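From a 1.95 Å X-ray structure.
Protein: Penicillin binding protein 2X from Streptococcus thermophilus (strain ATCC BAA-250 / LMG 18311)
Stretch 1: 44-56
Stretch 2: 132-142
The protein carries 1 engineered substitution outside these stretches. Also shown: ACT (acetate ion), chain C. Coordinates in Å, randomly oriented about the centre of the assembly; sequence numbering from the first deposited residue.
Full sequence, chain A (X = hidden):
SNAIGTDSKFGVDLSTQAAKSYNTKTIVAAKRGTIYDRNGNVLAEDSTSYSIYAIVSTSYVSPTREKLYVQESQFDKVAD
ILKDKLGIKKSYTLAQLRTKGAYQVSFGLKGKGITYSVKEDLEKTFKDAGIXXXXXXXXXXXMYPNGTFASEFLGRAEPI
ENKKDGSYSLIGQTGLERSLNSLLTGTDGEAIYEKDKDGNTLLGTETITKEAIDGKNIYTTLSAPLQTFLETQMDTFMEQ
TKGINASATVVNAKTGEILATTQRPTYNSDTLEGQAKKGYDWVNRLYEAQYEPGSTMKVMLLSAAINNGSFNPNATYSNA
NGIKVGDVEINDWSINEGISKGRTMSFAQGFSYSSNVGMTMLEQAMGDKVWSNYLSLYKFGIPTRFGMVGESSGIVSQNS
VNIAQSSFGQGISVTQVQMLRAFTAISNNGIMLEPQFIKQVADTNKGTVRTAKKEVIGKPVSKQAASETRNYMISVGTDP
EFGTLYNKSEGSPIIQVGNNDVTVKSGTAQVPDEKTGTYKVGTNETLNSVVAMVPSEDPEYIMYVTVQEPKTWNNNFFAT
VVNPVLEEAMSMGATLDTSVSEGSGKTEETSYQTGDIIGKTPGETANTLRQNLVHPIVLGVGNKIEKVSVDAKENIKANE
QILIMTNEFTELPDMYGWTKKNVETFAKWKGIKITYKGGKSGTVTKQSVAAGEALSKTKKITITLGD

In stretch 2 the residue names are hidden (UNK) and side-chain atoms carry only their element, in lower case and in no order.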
# COMPACT_ATOMS: atom_id res chain seq x y z
N ALA A 44 0.25 14.93 1.04
CA ALA A 44 1.63 15.36 0.83
C ALA A 44 1.67 16.36 -0.33
O ALA A 44 1.10 16.11 -1.40
CB ALA A 44 2.55 14.18 0.52
N GLU A 45 2.33 17.49 -0.12
CA GLU A 45 2.43 18.50 -1.15
C GLU A 45 3.70 19.31 -0.98
O GLU A 45 4.27 19.39 0.12
CB GLU A 45 1.22 19.44 -1.15
CG GLU A 45 1.07 20.30 0.11
CD GLU A 45 -0.04 21.36 -0.00
OE1 GLU A 45 -0.66 21.52 -1.08
OE2 GLU A 45 -0.31 22.05 1.00
N ASP A 46 4.13 19.90 -2.09
CA ASP A 46 5.31 20.76 -2.10
C ASP A 46 5.02 22.08 -1.42
O ASP A 46 3.91 22.59 -1.49
CB ASP A 46 5.78 21.06 -3.54
CG ASP A 46 6.56 19.92 -4.16
OD1 ASP A 46 6.57 18.83 -3.56
OD2 ASP A 46 7.17 20.13 -5.27
N SER A 47 6.04 22.61 -0.77
CA SER A 47 6.01 23.91 -0.11
C SER A 47 7.31 24.64 -0.45
O SER A 47 8.41 24.11 -0.23
CB SER A 47 5.87 23.73 1.39
OG SER A 47 6.04 24.92 2.09
N THR A 48 7.16 25.84 -1.01
CA THR A 48 8.30 26.66 -1.41
C THR A 48 8.53 27.79 -0.43
O THR A 48 7.60 28.49 -0.04
CB THR A 48 8.05 27.32 -2.78
OG1 THR A 48 7.66 26.33 -3.71
CG2 THR A 48 9.30 28.02 -3.31
N SER A 49 9.78 27.93 -0.01
CA SER A 49 10.19 29.03 0.86
C SER A 49 11.43 29.64 0.17
O SER A 49 11.92 29.12 -0.84
CB SER A 49 10.43 28.57 2.28
OG SER A 49 11.52 27.69 2.34
N TYR A 50 11.93 30.74 0.70
CA TYR A 50 13.02 31.45 0.02
C TYR A 50 14.17 31.85 0.92
O TYR A 50 13.98 32.09 2.11
CB TYR A 50 12.45 32.69 -0.65
CG TYR A 50 11.41 32.39 -1.69
CD1 TYR A 50 10.08 32.22 -1.33
CD2 TYR A 50 11.76 32.29 -3.02
CE1 TYR A 50 9.11 31.94 -2.29
CE2 TYR A 50 10.80 32.03 -4.00
CZ TYR A 50 9.48 31.85 -3.62
OH TYR A 50 8.51 31.59 -4.56
N SER A 51 15.35 31.89 0.31
CA SER A 51 16.58 32.29 0.98
C SER A 51 17.05 33.57 0.30
O SER A 51 17.16 33.62 -0.94
CB SER A 51 17.67 31.22 0.85
OG SER A 51 17.31 30.03 1.52
N ILE A 52 17.33 34.58 1.12
CA ILE A 52 17.72 35.90 0.62
C ILE A 52 19.25 36.03 0.50
O ILE A 52 19.99 35.60 1.39
CB ILE A 52 17.11 37.06 1.47
CG1 ILE A 52 17.33 38.41 0.78
CG2 ILE A 52 17.66 37.08 2.91
CD1 ILE A 52 16.64 39.57 1.47
N TYR A 53 19.70 36.62 -0.60
CA TYR A 53 21.12 36.84 -0.87
C TYR A 53 21.34 38.28 -1.30
O TYR A 53 20.43 38.94 -1.79
CB TYR A 53 21.63 35.92 -1.98
CG TYR A 53 21.54 34.47 -1.63
CD1 TYR A 53 20.36 33.75 -1.84
CD2 TYR A 53 22.64 33.79 -1.11
CE1 TYR A 53 20.27 32.41 -1.51
CE2 TYR A 53 22.56 32.45 -0.78
CZ TYR A 53 21.37 31.76 -0.98
OH TYR A 53 21.28 30.42 -0.66
N ALA A 54 22.58 38.74 -1.12
CA ALA A 54 22.97 40.09 -1.52
C ALA A 54 24.29 40.02 -2.28
O ALA A 54 25.28 39.51 -1.75
CB ALA A 54 23.09 41.00 -0.29
N ILE A 55 24.28 40.46 -3.53
CA ILE A 55 25.51 40.48 -4.32
C ILE A 55 26.20 41.82 -4.05
O ILE A 55 25.65 42.89 -4.35
CB ILE A 55 25.24 40.30 -5.82
CG1 ILE A 55 24.72 38.89 -6.09
CG2 ILE A 55 26.53 40.56 -6.62
CD1 ILE A 55 24.38 38.63 -7.54
N VAL A 56 27.41 41.74 -3.48
CA VAL A 56 28.20 42.94 -3.12
C VAL A 56 29.42 43.19 -4.00
O VAL A 56 30.05 44.24 -3.87
CB VAL A 56 28.68 42.87 -1.64
CG1 VAL A 56 27.48 42.89 -0.69
CG2 VAL A 56 29.56 41.64 -1.39
N UNK A 132 19.29 47.66 -5.75
CA UNK A 132 19.49 46.52 -6.63
C UNK A 132 20.49 45.58 -5.98
O UNK A 132 21.22 46.00 -5.08
c UNK A 132 20.05 47.00 -7.98
c UNK A 132 19.05 47.77 -8.81
c UNK A 132 18.62 48.91 -11.00
n UNK A 132 17.57 49.76 -10.36
c UNK A 132 19.69 48.45 -10.01
N UNK A 133 20.52 44.33 -6.42
CA UNK A 133 21.49 43.34 -5.90
C UNK A 133 20.94 42.32 -4.91
O UNK A 133 21.65 41.37 -4.56
N UNK A 134 19.71 42.53 -4.43
CA UNK A 134 19.09 41.57 -3.49
C UNK A 134 18.38 40.52 -4.32
O UNK A 134 17.79 40.85 -5.35
c UNK A 134 19.34 41.83 0.45
c UNK A 134 18.11 42.27 -2.55
s UNK A 134 20.14 42.94 -0.72
c UNK A 134 18.74 43.42 -1.76
N UNK A 135 18.46 39.26 -3.91
CA UNK A 135 17.85 38.19 -4.69
C UNK A 135 17.35 37.07 -3.80
O UNK A 135 17.73 36.97 -2.63
c UNK A 135 18.85 37.66 -5.72
N UNK A 136 16.49 36.23 -4.36
CA UNK A 136 15.89 35.13 -3.60
C UNK A 136 15.99 33.81 -4.35
O UNK A 136 15.71 33.77 -5.56
c UNK A 136 14.43 35.44 -3.30
c UNK A 136 14.07 37.92 -3.02
c UNK A 136 13.85 38.92 -0.85
c UNK A 136 14.23 36.66 -2.44
c UNK A 136 14.20 36.56 -1.06
c UNK A 136 14.01 37.68 -0.26
c UNK A 136 13.88 39.05 -2.23
N UNK A 137 16.41 32.75 -3.65
CA UNK A 137 16.48 31.41 -4.24
C UNK A 137 15.41 30.55 -3.56
O UNK A 137 15.29 30.53 -2.32
c UNK A 137 17.88 30.77 -4.07
o UNK A 137 18.13 30.55 -6.91
o UNK A 137 18.27 28.35 -6.96
c UNK A 137 18.17 29.44 -6.32
c UNK A 137 18.11 29.40 -4.77
N UNK A 138 14.63 29.87 -4.39
CA UNK A 138 13.57 29.00 -3.93
C UNK A 138 14.14 27.69 -3.39
O UNK A 138 15.08 27.13 -3.96
c UNK A 138 12.60 28.70 -5.06
N UNK A 139 13.59 27.24 -2.27
CA UNK A 139 13.95 25.97 -1.68
C UNK A 139 12.63 25.25 -1.40
O UNK A 139 11.75 25.79 -0.71
c UNK A 139 14.77 26.11 -0.39
o UNK A 139 14.03 26.87 0.57
c UNK A 139 16.10 26.80 -0.66
N UNK A 140 12.50 24.05 -1.94
CA UNK A 140 11.27 23.30 -1.81
C UNK A 140 11.39 22.20 -0.79
O UNK A 140 12.39 21.48 -0.77
o UNK A 140 10.77 23.74 -4.12
c UNK A 140 9.64 21.92 -3.12
c UNK A 140 10.92 22.69 -3.18
N UNK A 141 10.38 22.09 0.08
CA UNK A 141 10.30 20.99 1.03
C UNK A 141 8.94 20.29 0.83
O UNK A 141 8.02 20.83 0.22
o UNK A 141 9.42 22.40 2.78
c UNK A 141 10.45 21.48 2.47
N UNK A 142 8.84 19.07 1.34
CA UNK A 142 7.62 18.29 1.23
C UNK A 142 6.87 18.43 2.55
O UNK A 142 7.44 18.20 3.60
c UNK A 142 6.38 16.30 -0.91
c UNK A 142 7.98 16.84 0.96
n UNK A 142 4.69 16.49 -3.24
n UNK A 142 4.25 14.25 -3.05
c UNK A 142 6.84 15.95 0.51
c UNK A 142 4.86 15.32 -2.59
n UNK A 142 5.63 15.21 -1.51
C ACT C . 4.83 24.88 -4.45
O ACT C . 4.26 24.29 -5.39
OXT ACT C . 5.94 24.50 -4.00
CH3 ACT C . 4.17 26.09 -3.85
O HOH W 1 10.68 25.11 1.67
O HOH W 2 14.80 28.69 2.27

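Position 132 carries four carbons in a row ending in a nitrogen, and the chain extends clear of stretch 1 without touching it; this is Lys132. Position 133 has no side-chain atoms. Its phi/psi of 103/-10° would jam a CB against the preceding carbonyl oxygen, and an ideal CB would also lie 3.4 Å from Ile55 O, so the residue is Gly133. Its carbonyl O accepts a hydrogen bond from Ile55 N at 3.0 Å.

Position 134 bears an unbranched chain of two carbons, a sulfur and a terminal carbon, the sulfur 3.6 Å from Ala54 CB and the terminal carbon 3.7 Å from Ile52 CD1; this is Met134. With all three chi angles in m, the chain folds back to the partner strand. Position 135 has a single carbon on the opposite face of the sheet, and its backbone pairs twice with Tyr53, its N donating to Tyr53 O and its O accepting from Tyr53 N, both at 2.9 Å; it is Ala135.

At position 136 one carbon leads to a six-membered ring of carbons with no hydroxyl oxygen, packed beside Ile52: this is Phe136. Its CE1 lies 3.6 Å from Ile52 CG1, and its CB is 4.1 Å from Tyr50 CD2. Position 137 shows three carbons, the third carrying two oxygens. The first carbon, CB, lies 3.9 Å from Tyr53 CE1, while the carboxylate end leads away to partners elsewhere in the structure; the residue is Glu137.

Position 138 again has one carbon, its CB, 3.9 Å from Tyr50 CE2 and 3.8 Å from Thr48 CG2, and is Ala138. Position 139 branches at its first carbon into one oxygen and one carbon, the oxygen 3.2 Å from Ser49 OG, hence Thr139. Its OG1 is also 2.6 Å from water 2, which hydrogen-bonds Ser51 OG at 2.9 Å.

Position 140 branches in the same way, its methyl carbon 3.7 Å from Asp46 OD2, on the face of Asp46 and Thr48; it is Thr140. Position 141 has one carbon followed by one oxygen, the latter 4.0 Å from Ser47 CB, and is Ser141. Water 1 accepts from Ser141 OG (3.2 Å) and Ser49 OG (2.8 Å) while donating to Ser47 O (3.1 Å) and Thr139 O (2.7 Å). Position 142 has three carbons, a nitrogen, then a carbon carrying two more nitrogens, placed over Ala44 and beside Asp46: Arg142. NH1 donates to Asp46 OD1 at 3.0 Å in a salt bridge, and Ala44 CB covers one guanidinium face, 3.8 Å from NE.

The contact is thus an antiparallel strand pair, held by a backbone ladder from Ser47–Ser141 to Ile55–Gly133. Alternation places Ile52, Tyr50 and Ala54 with Met134, Phe136 and Ala138 in an apolar row; on the other face water 1 links Ser49 OG and Ser141 OG with the backbone O atoms of Ser47 and Thr139, and water 2 links Ser51 OG with Thr139 OG1, while Tyr53 packs on Glu137 CB. The Asp46–Arg142 salt bridge adds a charged link at one end.

Stretch 2 132-142: KGMAFEATTSR
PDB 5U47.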